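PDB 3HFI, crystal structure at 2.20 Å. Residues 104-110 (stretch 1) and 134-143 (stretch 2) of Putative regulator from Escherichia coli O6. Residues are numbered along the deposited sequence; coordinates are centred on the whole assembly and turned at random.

Stretch 1 (104-110) RYSESRY
Stretch 2 (134-143) LEQLVFFSRE

Two neighbouring strands, 105-110 and a second that includes 134-139, run antiparallel, their axes 167° apart and 4.6 Å at closest approach. The register places Tyr105 opposite Phe139, Ser106 opposite Val138, Glu107 opposite Leu137, Ser108 opposite Gln136, Arg109 opposite Glu135 and Tyr110 opposite Leu134. Phi lies between -148° and -106° and psi between 127° and 157° throughout these pairs, so successive side chains alternate between the two faces of the sheet.

The odd-numbered pairs carry the backbone hydrogen bonds, and their CA atoms stand 5.1 to 5.3 Å apart. Glu107 and Leu137 close a symmetrical ring: Glu107 N gives to Leu137 O at 2.9 Å and Leu137 N gives to Glu107 O at 2.9 Å. Arg109 and Glu135 repeat it, with Arg109 N to Glu135 O at 2.9 Å and Glu135 N to Arg109 O at 3.0 Å. At the third pair the ring loosens. Phe139 N gives to Tyr105 O at 2.8 Å, but the return bond from Tyr105 N to Phe139 O is weak at 3.4 Å. Phe139 O is also taken by Arg104 N at 3.1 Å, so one carbonyl serves two amides where the ladder gives way to the loop residue Arg104.

The even-numbered pairs lie closer: Ser108 CA is 4.2 Å from Gln136 CA, and Tyr110 CA is 4.6 Å from Leu134 CA. Ser106, Ser108, Leu134, Gln136 and Val138 direct their CA-H groups at carbonyls already engaged by amides. Ser106 CA reaches Leu137 O at 3.3 Å, Gln136 CA reaches Glu107 O at 3.2 Å, and Ser108 CA reaches Glu135 O at 3.2 Å.

On one face, Ser106 and Ser108 share the surface with Tyr110, Leu134, Gln136 and Val138. Gln136 is extended (chi1 and chi2 t, chi3 63°). Its NE2 is 3.5 Å from Ser106 OG and 3.5 Å from Ser108 OG, yet hydrogen-bonds to neither; Gln136 OE1 and NE2, like Ser106 OG and Tyr110 OH, find partners elsewhere in the structure. Tyr110 has chi1 m and chi2 -93°, Leu134 chi1 t and chi2 120°.

The face of Tyr105, Glu107, Arg109, Glu135, Leu137 and Phe139 mixes charged and apolar groups. Arg109, t at chi1 to chi3, extends beside Glu135 (m, t, chi3 -36°), and opposite charges pair in a long salt bridge, Arg109 NH1 to Glu135 OE1 at 3.7 Å; Glu135 OE2 is satisfied elsewhere. Glu107 (m, t, chi3 -18°) sets OE1 4.0 Å from Phe139 CZ, at the edge of the ring, where the carbon-bound hydrogens are slightly positive. Leu137 is t at chi1 and p at chi2. Phe139 (chi1 m, chi2 -110°) meets Tyr105 (chi1 m, chi2 -99°) through their CB atoms, 4.1 Å apart.

Beyond the corner at Phe140, whose CA-to-CB bond points away, Arg142 (t, t, m, chi4 -79°) returns to Tyr105. Tyr105 OH lies over one face of its guanidinium, 3.4 Å from Arg142 NH2, at an angle too poor for a hydrogen bond. A water joins the backbone of Arg142 to the tyrosine hydroxyl, accepting from Arg142 N at 3.1 Å and bonding weakly to Tyr105 OH at 3.5 Å.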

# COMPACT_ATOMS: atom_id res chain seq x y z
N ARG A 104 7.99 -9.33 -0.65
CA ARG A 104 7.38 -9.77 0.55
C ARG A 104 6.98 -8.72 1.55
O ARG A 104 6.16 -9.05 2.41
CB ARG A 104 8.28 -10.77 1.26
CG ARG A 104 8.66 -11.95 0.36
CD ARG A 104 9.39 -13.00 1.17
NE ARG A 104 9.92 -14.00 0.27
CZ ARG A 104 9.31 -15.12 -0.07
NH1 ARG A 104 8.12 -15.43 0.47
NH2 ARG A 104 9.91 -15.96 -0.93
N TYR A 105 7.53 -7.51 1.46
CA TYR A 105 7.21 -6.42 2.37
C TYR A 105 7.30 -5.07 1.72
O TYR A 105 8.09 -4.84 0.78
CB TYR A 105 8.14 -6.29 3.60
CG TYR A 105 8.40 -7.56 4.33
CD1 TYR A 105 7.69 -7.88 5.51
CD2 TYR A 105 9.38 -8.45 3.90
CE1 TYR A 105 7.92 -9.08 6.21
CE2 TYR A 105 9.63 -9.64 4.60
CZ TYR A 105 8.90 -9.94 5.74
OH TYR A 105 9.13 -11.12 6.41
N SER A 106 6.57 -4.16 2.34
CA SER A 106 6.35 -2.79 1.93
C SER A 106 6.25 -1.96 3.20
O SER A 106 5.57 -2.40 4.14
CB SER A 106 4.91 -2.70 1.39
OG SER A 106 5.05 -2.08 0.25
N GLU A 107 6.76 -0.73 3.19
CA GLU A 107 6.50 0.21 4.25
C GLU A 107 6.17 1.51 3.54
O GLU A 107 6.87 1.86 2.62
CB GLU A 107 7.78 0.47 5.06
CG GLU A 107 8.24 -0.67 5.90
CD GLU A 107 9.61 -0.43 6.58
OE1 GLU A 107 10.41 0.46 6.18
OE2 GLU A 107 9.90 -1.19 7.51
N SER A 108 5.19 2.26 4.02
CA SER A 108 4.95 3.55 3.47
C SER A 108 4.85 4.56 4.59
O SER A 108 4.38 4.25 5.67
CB SER A 108 3.62 3.54 2.72
OG SER A 108 3.56 2.53 1.76
N ARG A 109 5.13 5.80 4.23
CA ARG A 109 5.07 6.93 5.14
C ARG A 109 4.38 8.03 4.40
O ARG A 109 4.71 8.27 3.26
CB ARG A 109 6.49 7.32 5.47
CG ARG A 109 6.62 8.38 6.49
CD ARG A 109 8.12 8.45 6.75
NE ARG A 109 8.54 9.51 7.67
CZ ARG A 109 9.82 9.90 7.82
NH1 ARG A 109 10.80 9.31 7.10
NH2 ARG A 109 10.12 10.90 8.69
N TYR A 110 3.35 8.59 4.99
CA TYR A 110 2.50 9.52 4.31
C TYR A 110 2.71 10.95 4.89
O TYR A 110 2.74 11.12 6.10
CB TYR A 110 1.03 9.12 4.46
CG TYR A 110 0.70 7.69 4.06
CD1 TYR A 110 0.26 7.38 2.77
CD2 TYR A 110 0.84 6.65 4.96
CE1 TYR A 110 -0.03 6.03 2.40
CE2 TYR A 110 0.53 5.32 4.61
CZ TYR A 110 0.12 5.01 3.33
OH TYR A 110 -0.16 3.70 3.02
N LEU A 134 3.70 10.22 -0.54
CA LEU A 134 4.03 8.93 0.04
C LEU A 134 5.47 8.58 -0.28
O LEU A 134 5.92 8.78 -1.42
CB LEU A 134 3.11 7.95 -0.59
CG LEU A 134 3.11 6.52 -0.22
CD1 LEU A 134 1.68 6.38 0.26
CD2 LEU A 134 3.35 5.64 -1.44
N GLU A 135 6.22 8.11 0.73
CA GLU A 135 7.49 7.40 0.47
C GLU A 135 7.22 5.95 0.75
O GLU A 135 6.72 5.63 1.80
CB GLU A 135 8.61 7.80 1.41
CG GLU A 135 9.14 9.18 1.29
CD GLU A 135 10.25 9.44 2.32
OE1 GLU A 135 10.18 8.94 3.46
OE2 GLU A 135 11.21 10.12 2.02
N GLN A 136 7.64 5.06 -0.14
CA GLN A 136 7.40 3.66 0.02
C GLN A 136 8.66 2.89 -0.23
O GLN A 136 9.33 3.08 -1.25
CB GLN A 136 6.37 3.21 -1.00
CG GLN A 136 6.02 1.72 -0.83
CD GLN A 136 5.03 1.26 -1.83
OE1 GLN A 136 5.31 1.28 -3.06
NE2 GLN A 136 3.83 0.85 -1.33
N LEU A 137 8.98 2.00 0.68
CA LEU A 137 10.15 1.15 0.56
C LEU A 137 9.61 -0.25 0.34
O LEU A 137 8.81 -0.70 1.10
CB LEU A 137 11.02 1.26 1.83
CG LEU A 137 12.42 0.67 1.81
CD1 LEU A 137 13.24 1.14 0.62
CD2 LEU A 137 13.18 0.94 3.12
N VAL A 138 10.11 -0.93 -0.69
CA VAL A 138 9.67 -2.26 -1.13
C VAL A 138 10.84 -3.23 -0.99
O VAL A 138 11.96 -2.89 -1.36
CB VAL A 138 9.15 -2.19 -2.60
CG1 VAL A 138 8.71 -3.58 -3.10
CG2 VAL A 138 7.95 -1.18 -2.69
N PHE A 139 10.58 -4.42 -0.41
CA PHE A 139 11.60 -5.37 0.02
C PHE A 139 11.32 -6.72 -0.58
O PHE A 139 10.15 -7.15 -0.67
CB PHE A 139 11.55 -5.62 1.51
CG PHE A 139 11.87 -4.44 2.39
CD1 PHE A 139 13.04 -4.41 3.11
CD2 PHE A 139 10.94 -3.44 2.58
CE1 PHE A 139 13.30 -3.35 4.00
CE2 PHE A 139 11.17 -2.37 3.45
CZ PHE A 139 12.37 -2.33 4.17
N PHE A 140 12.39 -7.43 -0.95
CA PHE A 140 12.31 -8.86 -1.15
C PHE A 140 12.31 -9.62 0.15
O PHE A 140 11.60 -10.59 0.33
CB PHE A 140 13.54 -9.29 -1.93
CG PHE A 140 13.55 -8.86 -3.37
CD1 PHE A 140 12.41 -8.99 -4.18
CD2 PHE A 140 14.71 -8.36 -3.93
CE1 PHE A 140 12.47 -8.61 -5.52
CE2 PHE A 140 14.77 -8.01 -5.30
CZ PHE A 140 13.66 -8.14 -6.07
N SER A 141 13.16 -9.24 1.07
CA SER A 141 13.19 -9.90 2.34
C SER A 141 13.36 -8.79 3.32
O SER A 141 13.69 -7.66 2.93
CB SER A 141 14.34 -10.89 2.47
OG SER A 141 15.60 -10.22 2.50
N ARG A 142 13.17 -9.13 4.58
CA ARG A 142 13.24 -8.17 5.64
C ARG A 142 14.56 -7.42 5.59
O ARG A 142 14.61 -6.26 5.92
CB ARG A 142 13.09 -8.88 6.99
CG ARG A 142 12.61 -7.99 8.09
CD ARG A 142 12.54 -8.74 9.41
NE ARG A 142 11.40 -9.67 9.47
CZ ARG A 142 10.13 -9.33 9.71
NH1 ARG A 142 9.76 -8.05 9.94
NH2 ARG A 142 9.19 -10.28 9.74
N GLU A 143 15.62 -8.05 5.14
CA GLU A 143 16.91 -7.38 5.11
C GLU A 143 17.38 -6.93 3.74
O GLU A 143 18.48 -6.48 3.62
CB GLU A 143 17.98 -8.34 5.65
CG GLU A 143 17.80 -8.70 7.13
CD GLU A 143 17.30 -10.14 7.37
OE1 GLU A 143 18.10 -11.08 7.12
OE2 GLU A 143 16.14 -10.35 7.82
O HOH W 1 12.29 -12.00 5.32